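Side-chain contact in serine Recombinase (Sulfolobus solfataricus, PDB 3LHF), which probably binds DNA and exchanges its strands as the recombinase of a transposon, this chain holding the resolvase-type domain: residues L52-L55 with R56-N60. The protein carries 1 engineered substitution. Numbering follows the deposited sequence.
Sequences LKLL and RMILN
R56 folds back along one turn of helix to meet L52. Bends at chi2 (141°) and chi3 (-141°) help bring the guanidinium back beside L52. There CB of L52 sits over one face of the group, off-centre, near its edge, with NH1 of R56 4.1 Å from that CB. The peptide N of R56 also donates to O of L52 at 2.7 Å. The guanidinium then reaches across the subunit interface, where NH2 forms a salt bridge with E84 of the second subunit, with K87 of that subunit, a like charge, close by.

L55 meets L59 one turn on. The two side chains cross at a slant, and CD1 of L55 is modelled 3.4 Å from CD1 of L59. That closeness is doubtful at 2.3 Å resolution, since neither leucine sits in a regular rotamer. Backbone N of L59 bonds to O of L55 at 3.1 Å.

M57 lies alongside K53, the two chains running in the same direction, with SD of M57 4.0 Å from CD of K53.

These i to i+4 contacts run along helix 49-58 and its C-terminal end, and the helix packs on the parallel sheet of the resolvase-type domain. L54 and I58 touch strand 63-68, and K53 and M57 touch strand 35-40. L52, L55 and L59 pack against the second subunit, at E84 and A88 of that chain.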
ATOM      1  N   LEU D  52       1.198  13.496  -0.998  1.00 48.09           N
ATOM      2  CA  LEU D  52       2.628  13.505  -1.261  1.00 46.80           C
ATOM      3  C   LEU D  52       3.330  14.648  -0.553  1.00 47.25           C
ATOM      4  O   LEU D  52       4.435  14.510  -0.073  1.00 41.85           O
ATOM      5  CB  LEU D  52       2.914  13.533  -2.754  1.00 50.25           C
ATOM      6  CG  LEU D  52       2.681  12.235  -3.523  1.00 49.14           C
ATOM      7  CD1 LEU D  52       2.409  12.495  -4.955  1.00 45.84           C
ATOM      8  CD2 LEU D  52       3.797  11.301  -3.368  1.00 45.19           C
ATOM      9  N   LYS D  53       2.657  15.778  -0.502  1.00 47.57           N
ATOM     10  CA  LYS D  53       3.150  16.901   0.223  1.00 46.12           C
ATOM     11  C   LYS D  53       3.269  16.607   1.693  1.00 45.10           C
ATOM     12  O   LYS D  53       4.268  16.886   2.289  1.00 48.93           O
ATOM     13  CB  LYS D  53       2.201  18.070   0.026  1.00 46.05           C
ATOM     14  CG  LYS D  53       2.718  19.381   0.494  1.00 46.30           C
ATOM     15  CD  LYS D  53       1.895  19.920   1.598  1.00 50.29           C
ATOM     16  CE  LYS D  53       1.498  21.358   1.369  1.00 50.61           C
ATOM     17  NZ  LYS D  53       0.955  21.961   2.596  1.00 51.61           N
ATOM     18  N   LEU D  54       2.241  16.038   2.277  1.00 40.68           N
ATOM     19  CA  LEU D  54       2.293  15.678   3.666  1.00 42.18           C
ATOM     20  C   LEU D  54       3.376  14.670   3.900  1.00 43.56           C
ATOM     21  O   LEU D  54       4.153  14.798   4.785  1.00 41.53           O
ATOM     22  CB  LEU D  54       0.965  15.053   4.069  1.00 42.43           C
ATOM     23  CG  LEU D  54       0.857  14.291   5.376  1.00 42.72           C
ATOM     24  CD1 LEU D  54       1.325  15.083   6.520  1.00 40.81           C
ATOM     25  CD2 LEU D  54      -0.541  13.864   5.613  1.00 43.04           C
ATOM     26  N   LEU D  55       3.418  13.654   3.072  1.00 44.82           N
ATOM     27  CA  LEU D  55       4.384  12.614   3.235  1.00 42.86           C
ATOM     28  C   LEU D  55       5.731  13.253   3.109  1.00 48.47           C
ATOM     29  O   LEU D  55       6.610  12.982   3.885  1.00 50.58           O
ATOM     30  CB  LEU D  55       4.204  11.587   2.136  1.00 44.49           C
ATOM     31  CG  LEU D  55       4.811  10.204   2.273  1.00 50.36           C
ATOM     32  CD1 LEU D  55       6.063  10.115   1.518  1.00 52.50           C
ATOM     33  CD2 LEU D  55       5.032   9.784   3.687  1.00 51.63           C
ATOM     34  N   ARG D  56       5.865  14.145   2.142  1.00 46.34           N
ATOM     35  CA  ARG D  56       7.114  14.795   1.876  1.00 44.99           C
ATOM     36  C   ARG D  56       7.531  15.575   3.099  1.00 48.54           C
ATOM     37  O   ARG D  56       8.666  15.537   3.499  1.00 50.17           O
ATOM     38  CB  ARG D  56       6.973  15.714   0.666  1.00 43.83           C
ATOM     39  CG  ARG D  56       7.815  15.351  -0.504  1.00 40.27           C
ATOM     40  CD  ARG D  56       7.102  15.540  -1.803  1.00 41.95           C
ATOM     41  NE  ARG D  56       7.414  14.470  -2.727  1.00 50.29           N
ATOM     42  CZ  ARG D  56       6.960  14.363  -3.965  1.00 48.61           C
ATOM     43  NH1 ARG D  56       6.171  15.267  -4.473  1.00 51.44           N
ATOM     44  NH2 ARG D  56       7.302  13.338  -4.696  1.00 51.23           N
ATOM     45  N   MET D  57       6.588  16.242   3.729  1.00 49.63           N
ATOM     46  CA  MET D  57       6.882  16.971   4.935  1.00 47.11           C
ATOM     47  C   MET D  57       7.371  16.049   6.042  1.00 51.65           C
ATOM     48  O   MET D  57       8.299  16.371   6.750  1.00 53.24           O
ATOM     49  CB  MET D  57       5.657  17.744   5.398  1.00 41.31           C
ATOM     50  CG  MET D  57       5.363  18.990   4.618  1.00 41.77           C
ATOM     51  SD  MET D  57       3.885  19.872   5.079  1.00 45.10           S
ATOM     52  CE  MET D  57       4.400  20.705   6.521  1.00 39.74           C
ATOM     53  N   ILE D  58       6.753  14.893   6.196  1.00 49.94           N
ATOM     54  CA  ILE D  58       7.110  14.009   7.281  1.00 53.54           C
ATOM     55  C   ILE D  58       8.548  13.558   7.130  1.00 54.52           C
ATOM     56  O   ILE D  58       9.260  13.403   8.089  1.00 54.32           O
ATOM     57  CB  ILE D  58       6.173  12.828   7.405  1.00 52.50           C
ATOM     58  CG1 ILE D  58       4.770  13.322   7.709  1.00 51.58           C
ATOM     59  CG2 ILE D  58       6.636  11.915   8.499  1.00 47.94           C
ATOM     60  CD1 ILE D  58       3.987  12.441   8.617  1.00 51.44           C
ATOM     61  N   LEU D  59       8.969  13.385   5.898  1.00 51.48           N
ATOM     62  CA  LEU D  59      10.313  12.961   5.618  1.00 54.18           C
ATOM     63  C   LEU D  59      11.303  14.063   5.927  1.00 55.27           C
ATOM     64  O   LEU D  59      12.490  13.835   5.944  1.00 54.35           O
ATOM     65  CB  LEU D  59      10.440  12.515   4.175  1.00 56.53           C
ATOM     66  CG  LEU D  59       9.684  11.260   3.785  1.00 52.36           C
ATOM     67  CD1 LEU D  59       9.120  11.411   2.431  1.00 50.55           C
ATOM     68  CD2 LEU D  59      10.570  10.070   3.850  1.00 53.65           C
ATOM     69  N   ASN D  60      10.800  15.267   6.155  1.00 58.56           N
ATOM     70  CA  ASN D  60      11.641  16.423   6.426  1.00 59.74           C
ATOM     71  C   ASN D  60      11.678  16.889   7.864  1.00 59.51           C
ATOM     72  O   ASN D  60      12.144  17.962   8.145  1.00 62.47           O
ATOM     73  CB  ASN D  60      11.266  17.588   5.549  1.00 51.47           C
ATOM     74  CG  ASN D  60      12.429  18.486   5.280  1.00 55.05           C
ATOM     75  OD1 ASN D  60      13.362  18.117   4.598  1.00 50.69           O
ATOM     76  ND2 ASN D  60      12.380  19.667   5.819  1.00 57.75           N
TER